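Local coordinates for protein dual function macrocyclase-peptidase POPB (PDB 5N4B) that cleaves peptide bonds after proline and macrocyclizes peptide precursors of the amanitin toxins as a serine peptidase of the S9A family, at residues Arg77-Thr89 against Ser444-Pro456. The protein carries 1 engineered substitution. Sequence-based numbering, arbitrary orientation. Where two conformers were deposited one is given.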
loop_
_atom_site.group_PDB
_atom_site.type_symbol
_atom_site.label_atom_id
_atom_site.label_comp_id
_atom_site.label_asym_id
_atom_site.label_seq_id
_atom_site.Cartn_x
_atom_site.Cartn_y
_atom_site.Cartn_z
ATOM N N ARG A 77 0.999 -22.241 5.283
ATOM C CA ARG A 77 2.400 -22.312 4.883
ATOM C C ARG A 77 2.544 -23.032 3.559
ATOM O O ARG A 77 3.251 -22.567 2.669
ATOM C CB ARG A 77 3.188 -23.036 5.964
ATOM C CG ARG A 77 4.701 -22.923 5.827
ATOM C CD ARG A 77 5.471 -23.734 6.878
ATOM N NE ARG A 77 5.082 -23.415 8.286
ATOM C CZ ARG A 77 4.358 -24.170 9.066
ATOM N NH1 ARG A 77 3.882 -25.345 8.664
ATOM N NH2 ARG A 77 4.115 -23.767 10.307
ATOM N N ALA A 78 1.833 -24.153 3.394
ATOM C CA ALA A 78 1.908 -24.873 2.122
ATOM C C ALA A 78 1.384 -24.025 0.977
ATOM O O ALA A 78 1.943 -24.033 -0.121
ATOM C CB ALA A 78 1.169 -26.199 2.232
ATOM N N SER A 79 0.310 -23.285 1.221
ATOM C CA SER A 79 -0.274 -22.467 0.162
ATOM C C SER A 79 0.660 -21.361 -0.298
ATOM O O SER A 79 0.547 -20.917 -1.440
ATOM C CB SER A 79 -1.629 -21.899 0.598
ATOM O OG SER A 79 -1.514 -20.731 1.359
ATOM N N ARG A 80 1.565 -20.904 0.544
ATOM C CA ARG A 80 2.543 -19.863 0.209
ATOM C C ARG A 80 3.815 -20.442 -0.396
ATOM O O ARG A 80 4.623 -19.697 -0.929
ATOM C CB ARG A 80 2.896 -19.063 1.470
ATOM C CG ARG A 80 1.770 -18.220 2.004
ATOM C CD ARG A 80 1.746 -16.842 1.486
ATOM N NE ARG A 80 2.992 -16.119 1.780
ATOM C CZ ARG A 80 3.055 -14.900 2.296
ATOM N NH1 ARG A 80 4.241 -14.368 2.517
ATOM N NH2 ARG A 80 1.941 -14.212 2.552
ATOM N N ASN A 81 3.999 -21.753 -0.345
ATOM C CA ASN A 81 5.291 -22.360 -0.689
ATOM C C ASN A 81 5.345 -22.690 -2.176
ATOM O O ASN A 81 5.290 -23.849 -2.610
ATOM C CB ASN A 81 5.500 -23.598 0.161
ATOM C CG ASN A 81 6.926 -24.092 0.110
ATOM O OD1 ASN A 81 7.814 -23.389 -0.332
ATOM N ND2 ASN A 81 7.141 -25.298 0.589
ATOM N N TYR A 82 5.495 -21.609 -2.962
ATOM C CA TYR A 82 5.682 -21.736 -4.407
ATOM C C TYR A 82 6.595 -20.605 -4.866
ATOM O O TYR A 82 6.599 -19.521 -4.274
ATOM C CB TYR A 82 4.356 -21.694 -5.212
ATOM C CG TYR A 82 3.531 -20.456 -5.018
ATOM C CD1 TYR A 82 2.551 -20.401 -4.032
ATOM C CD2 TYR A 82 3.698 -19.342 -5.829
ATOM C CE1 TYR A 82 1.778 -19.288 -3.846
ATOM C CE2 TYR A 82 2.907 -18.201 -5.623
ATOM C CZ TYR A 82 1.956 -18.188 -4.658
ATOM O OH TYR A 82 1.189 -17.048 -4.531
ATOM N N ALA A 83 7.366 -20.868 -5.917
ATOM C CA ALA A 83 8.313 -19.898 -6.441
ATOM C C ALA A 83 7.593 -18.672 -6.965
ATOM O O ALA A 83 6.524 -18.751 -7.570
ATOM C CB ALA A 83 9.086 -20.540 -7.593
ATOM N N LYS A 84 8.169 -17.498 -6.668
ATOM C CA LYS A 84 7.603 -16.209 -7.085
ATOM C C LYS A 84 8.668 -15.382 -7.780
ATOM O O LYS A 84 9.851 -15.510 -7.495
ATOM C CB LYS A 84 7.012 -15.429 -5.914
ATOM C CG LYS A 84 5.802 -16.185 -5.368
ATOM C CD LYS A 84 5.312 -15.611 -4.091
ATOM C CE LYS A 84 5.987 -16.195 -2.882
ATOM N NZ LYS A 84 5.400 -17.504 -2.526
ATOM N N PHE A 85 8.245 -14.526 -8.697
ATOM C CA PHE A 85 9.177 -13.780 -9.529
ATOM C C PHE A 85 8.512 -12.512 -10.038
ATOM O O PHE A 85 7.291 -12.404 -10.112
ATOM C CB PHE A 85 9.690 -14.601 -10.724
ATOM C CG PHE A 85 8.682 -15.528 -11.269
ATOM C CD1 PHE A 85 7.652 -15.076 -12.064
ATOM C CD2 PHE A 85 8.732 -16.849 -10.892
ATOM C CE1 PHE A 85 6.644 -16.010 -12.509
ATOM C CE2 PHE A 85 7.772 -17.759 -11.336
ATOM C CZ PHE A 85 6.752 -17.316 -12.128
ATOM N N SER A 86 9.344 -11.535 -10.349
ATOM C CA SER A 86 8.913 -10.269 -10.921
ATOM C C SER A 86 9.084 -10.272 -12.422
ATOM O O SER A 86 9.687 -11.159 -13.013
ATOM C CB SER A 86 9.738 -9.107 -10.343
ATOM O OG SER A 86 11.077 -9.105 -10.888
ATOM N N ALA A 87 8.567 -9.204 -13.051
ATOM C CA ALA A 87 8.958 -8.913 -14.427
ATOM C C ALA A 87 10.470 -8.640 -14.471
ATOM O O ALA A 87 11.037 -8.085 -13.522
ATOM C CB ALA A 87 8.228 -7.688 -14.967
ATOM N N PRO A 88 11.156 -9.011 -15.552
ATOM C CA PRO A 88 12.580 -8.672 -15.688
ATOM C C PRO A 88 12.727 -7.290 -16.315
ATOM O O PRO A 88 11.832 -6.813 -17.026
ATOM C CB PRO A 88 13.088 -9.786 -16.620
ATOM C CG PRO A 88 11.921 -10.005 -17.575
ATOM C CD PRO A 88 10.688 -9.823 -16.701
ATOM N N THR A 89 13.884 -6.671 -16.047
ATOM C CA THR A 89 14.249 -5.350 -16.564
ATOM C C THR A 89 15.557 -5.493 -17.330
ATOM O O THR A 89 16.525 -6.062 -16.829
ATOM C CB THR A 89 14.416 -4.343 -15.424
ATOM O OG1 THR A 89 13.201 -4.234 -14.693
ATOM C CG2 THR A 89 14.766 -2.977 -15.989
ATOM N N SER A 444 2.899 -11.849 -26.043
ATOM C CA SER A 444 3.128 -13.209 -25.582
ATOM C C SER A 444 3.122 -13.250 -24.060
ATOM O O SER A 444 3.208 -12.227 -23.390
ATOM C CB SER A 444 4.464 -13.760 -26.080
ATOM O OG SER A 444 5.581 -13.093 -25.541
ATOM N N ILE A 445 3.068 -14.462 -23.519
ATOM C CA ILE A 445 3.171 -14.681 -22.089
ATOM C C ILE A 445 4.604 -15.100 -21.809
ATOM O O ILE A 445 5.103 -16.109 -22.339
ATOM C CB ILE A 445 2.167 -15.729 -21.611
ATOM C CG1 ILE A 445 0.750 -15.313 -21.912
ATOM C CG2 ILE A 445 2.371 -15.918 -20.129
ATOM C CD1 ILE A 445 0.353 -13.955 -21.430
ATOM N N LEU A 446 5.300 -14.306 -20.995
ATOM C CA LEU A 446 6.667 -14.607 -20.597
ATOM C C LEU A 446 6.712 -15.663 -19.509
ATOM O O LEU A 446 7.473 -16.615 -19.596
ATOM C CB LEU A 446 7.346 -13.335 -20.100
ATOM C CG LEU A 446 8.815 -13.523 -19.724
ATOM C CD1 LEU A 446 9.752 -13.541 -20.984
ATOM C CD2 LEU A 446 9.302 -12.453 -18.741
ATOM N N ARG A 447 5.925 -15.484 -18.448
ATOM C CA ARG A 447 5.918 -16.401 -17.323
ATOM C C ARG A 447 4.539 -16.387 -16.698
ATOM O O ARG A 447 3.865 -15.356 -16.687
ATOM C CB ARG A 447 6.875 -15.969 -16.180
ATOM C CG ARG A 447 8.272 -15.700 -16.613
ATOM C CD ARG A 447 9.212 -15.512 -15.405
ATOM N NE ARG A 447 9.452 -16.770 -14.743
ATOM C CZ ARG A 447 10.412 -16.974 -13.861
ATOM N NH1 ARG A 447 11.200 -15.999 -13.485
ATOM N NH2 ARG A 447 10.613 -18.188 -13.381
ATOM N N THR A 448 4.142 -17.550 -16.167
ATOM C CA THR A 448 2.954 -17.704 -15.354
ATOM C C THR A 448 3.358 -18.294 -14.004
ATOM O O THR A 448 4.092 -19.277 -13.967
ATOM C CB THR A 448 2.010 -18.638 -16.078
ATOM O OG1 THR A 448 1.784 -18.149 -17.415
ATOM C CG2 THR A 448 0.729 -18.764 -15.312
ATOM N N THR A 449 2.868 -17.720 -12.919
ATOM C CA THR A 449 3.167 -18.209 -11.580
ATOM C C THR A 449 2.380 -19.488 -11.343
ATOM O O THR A 449 1.168 -19.523 -11.557
ATOM C CB THR A 449 2.797 -17.128 -10.558
ATOM O OG1 THR A 449 3.512 -15.923 -10.840
ATOM C CG2 THR A 449 3.195 -17.530 -9.150
ATOM N N LYS A 450 3.076 -20.533 -10.899
ATOM C CA LYS A 450 2.486 -21.836 -10.593
ATOM C C LYS A 450 2.421 -21.985 -9.087
ATOM O O LYS A 450 3.446 -21.909 -8.408
ATOM C CB LYS A 450 3.333 -22.977 -11.162
ATOM C CG LYS A 450 3.618 -22.917 -12.642
ATOM C CD LYS A 450 2.356 -22.704 -13.452
ATOM C CE LYS A 450 2.679 -22.723 -14.954
ATOM N NZ LYS A 450 3.862 -21.835 -15.321
ATOM N N VAL A 451 1.234 -22.214 -8.558
ATOM C CA VAL A 451 1.049 -22.225 -7.103
ATOM C C VAL A 451 1.186 -23.640 -6.548
ATOM O O VAL A 451 1.561 -24.563 -7.285
ATOM C CB VAL A 451 -0.227 -21.498 -6.699
ATOM C CG1 VAL A 451 -0.165 -20.055 -7.219
ATOM C CG2 VAL A 451 -1.476 -22.249 -7.195
ATOM N N ASN A 452 0.919 -23.816 -5.262
ATOM C CA ASN A 452 1.128 -25.096 -4.564
ATOM C C ASN A 452 -0.172 -25.539 -3.904
ATOM O O ASN A 452 -0.792 -24.769 -3.142
ATOM C CB ASN A 452 2.211 -24.965 -3.510
ATOM C CG ASN A 452 2.610 -26.294 -2.918
ATOM O OD1 ASN A 452 2.795 -27.266 -3.642
ATOM N ND2 ASN A 452 2.710 -26.349 -1.611
ATOM N N GLU A 453 -0.548 -26.788 -4.192
ATOM C CA GLU A 453 -1.747 -27.447 -3.653
ATOM C C GLU A 453 -3.049 -26.915 -4.256
ATOM O O GLU A 453 -3.809 -27.673 -4.889
ATOM C CB GLU A 453 -1.772 -27.455 -2.133
ATOM C CG GLU A 453 -0.575 -28.253 -1.490
ATOM C CD GLU A 453 -0.761 -28.542 -0.018
ATOM O OE1 GLU A 453 -1.793 -28.174 0.554
ATOM O OE2 GLU A 453 0.146 -29.128 0.625
ATOM N N LEU A 454 -3.248 -25.614 -4.157
ATOM C CA LEU A 454 -4.388 -24.930 -4.724
ATOM C C LEU A 454 -4.407 -25.094 -6.234
ATOM O O LEU A 454 -3.379 -25.029 -6.894
ATOM C CB LEU A 454 -4.239 -23.416 -4.492
ATOM C CG LEU A 454 -4.536 -22.841 -3.148
ATOM C CD1 LEU A 454 -4.145 -21.382 -3.124
ATOM C CD2 LEU A 454 -6.033 -23.055 -2.754
ATOM N N ASP A 455 -5.612 -25.170 -6.786
ATOM C CA ASP A 455 -5.810 -24.981 -8.225
ATOM C C ASP A 455 -6.643 -23.718 -8.400
ATOM O O ASP A 455 -7.833 -23.687 -8.036
ATOM C CB ASP A 455 -6.504 -26.183 -8.864
ATOM C CG ASP A 455 -6.641 -26.063 -10.407
ATOM O OD1 ASP A 455 -6.455 -24.969 -10.976
ATOM O OD2 ASP A 455 -6.974 -27.106 -11.056
ATOM N N PRO A 456 -6.068 -22.663 -8.943
ATOM C CA PRO A 456 -6.830 -21.431 -9.090
ATOM C C PRO A 456 -8.111 -21.575 -9.878
ATOM O O PRO A 456 -9.045 -20.799 -9.667
ATOM C CB PRO A 456 -5.837 -20.500 -9.775
ATOM C CG PRO A 456 -4.513 -21.007 -9.417
ATOM C CD PRO A 456 -4.666 -22.501 -9.358
HETATM O O HOH W 1 -0.662 -22.054 -3.492
HETATM O O HOH W 2 5.628 -20.685 -9.344
HETATM O O HOH W 3 5.366 -14.399 -9.457
HETATM O O HOH W 4 11.274 -13.112 -14.215
#
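From Ala78 to Pro88 the chain runs antiparallel to the stretch from Leu446 to Glu453, their end-to-end directions differing by 175°, yet no direct backbone-to-backbone hydrogen bond joins them; side chains and waters span the gap. Near the end of helix 68-80, Asn452 ND2 donates to Ala78 O (2.9 Å, N-H...O 170°). The acceptor lies almost in the side-chain amide plane of Asn452, but the donor stands above the carbonyl plane of Ala78, while Asn81 N reaches the same oxygen from the opposite face, so two donors hold it. One water bridges Ser79 O and Asn452 N, another links Ala83 O with Lys450 O. Beside them the Tyr82 ring, swung between its own backbone N and carbonyl carbon, receives Val451 CG1 squarely over one face, 3.8 Å from the ring centroid, a CH-pi contact; Lys84 NZ lies over the other face, and Thr449 CG2 meets Tyr82 CE2 at 3.6 Å. Strand 84-90 opens the first blade of the seven-bladed beta-propeller and strand 443-448 closes the seventh; the contact continues into the preceding helix end and the following loop. No strand of one terminus completes the blade of the other, the unclosed, "open Velcro" propeller of prolyl oligopeptidases. Between these two blades, the Arg447 guanidinium lies flat on Phe85, planes 6° apart and CZ 3.5 Å from the ring centroid, a cation-pi stack. Asp125 forms a salt bridge with Arg447 NH2, and a water joins NH1 to Ser86 O. A further water, toward the rim of the other face of Phe85, connects Phe85 N to Thr449 OG1, which also bonds to Gly428 O. Farther along, Leu446 CD2 packs against Pro88 CD at 3.6 Å.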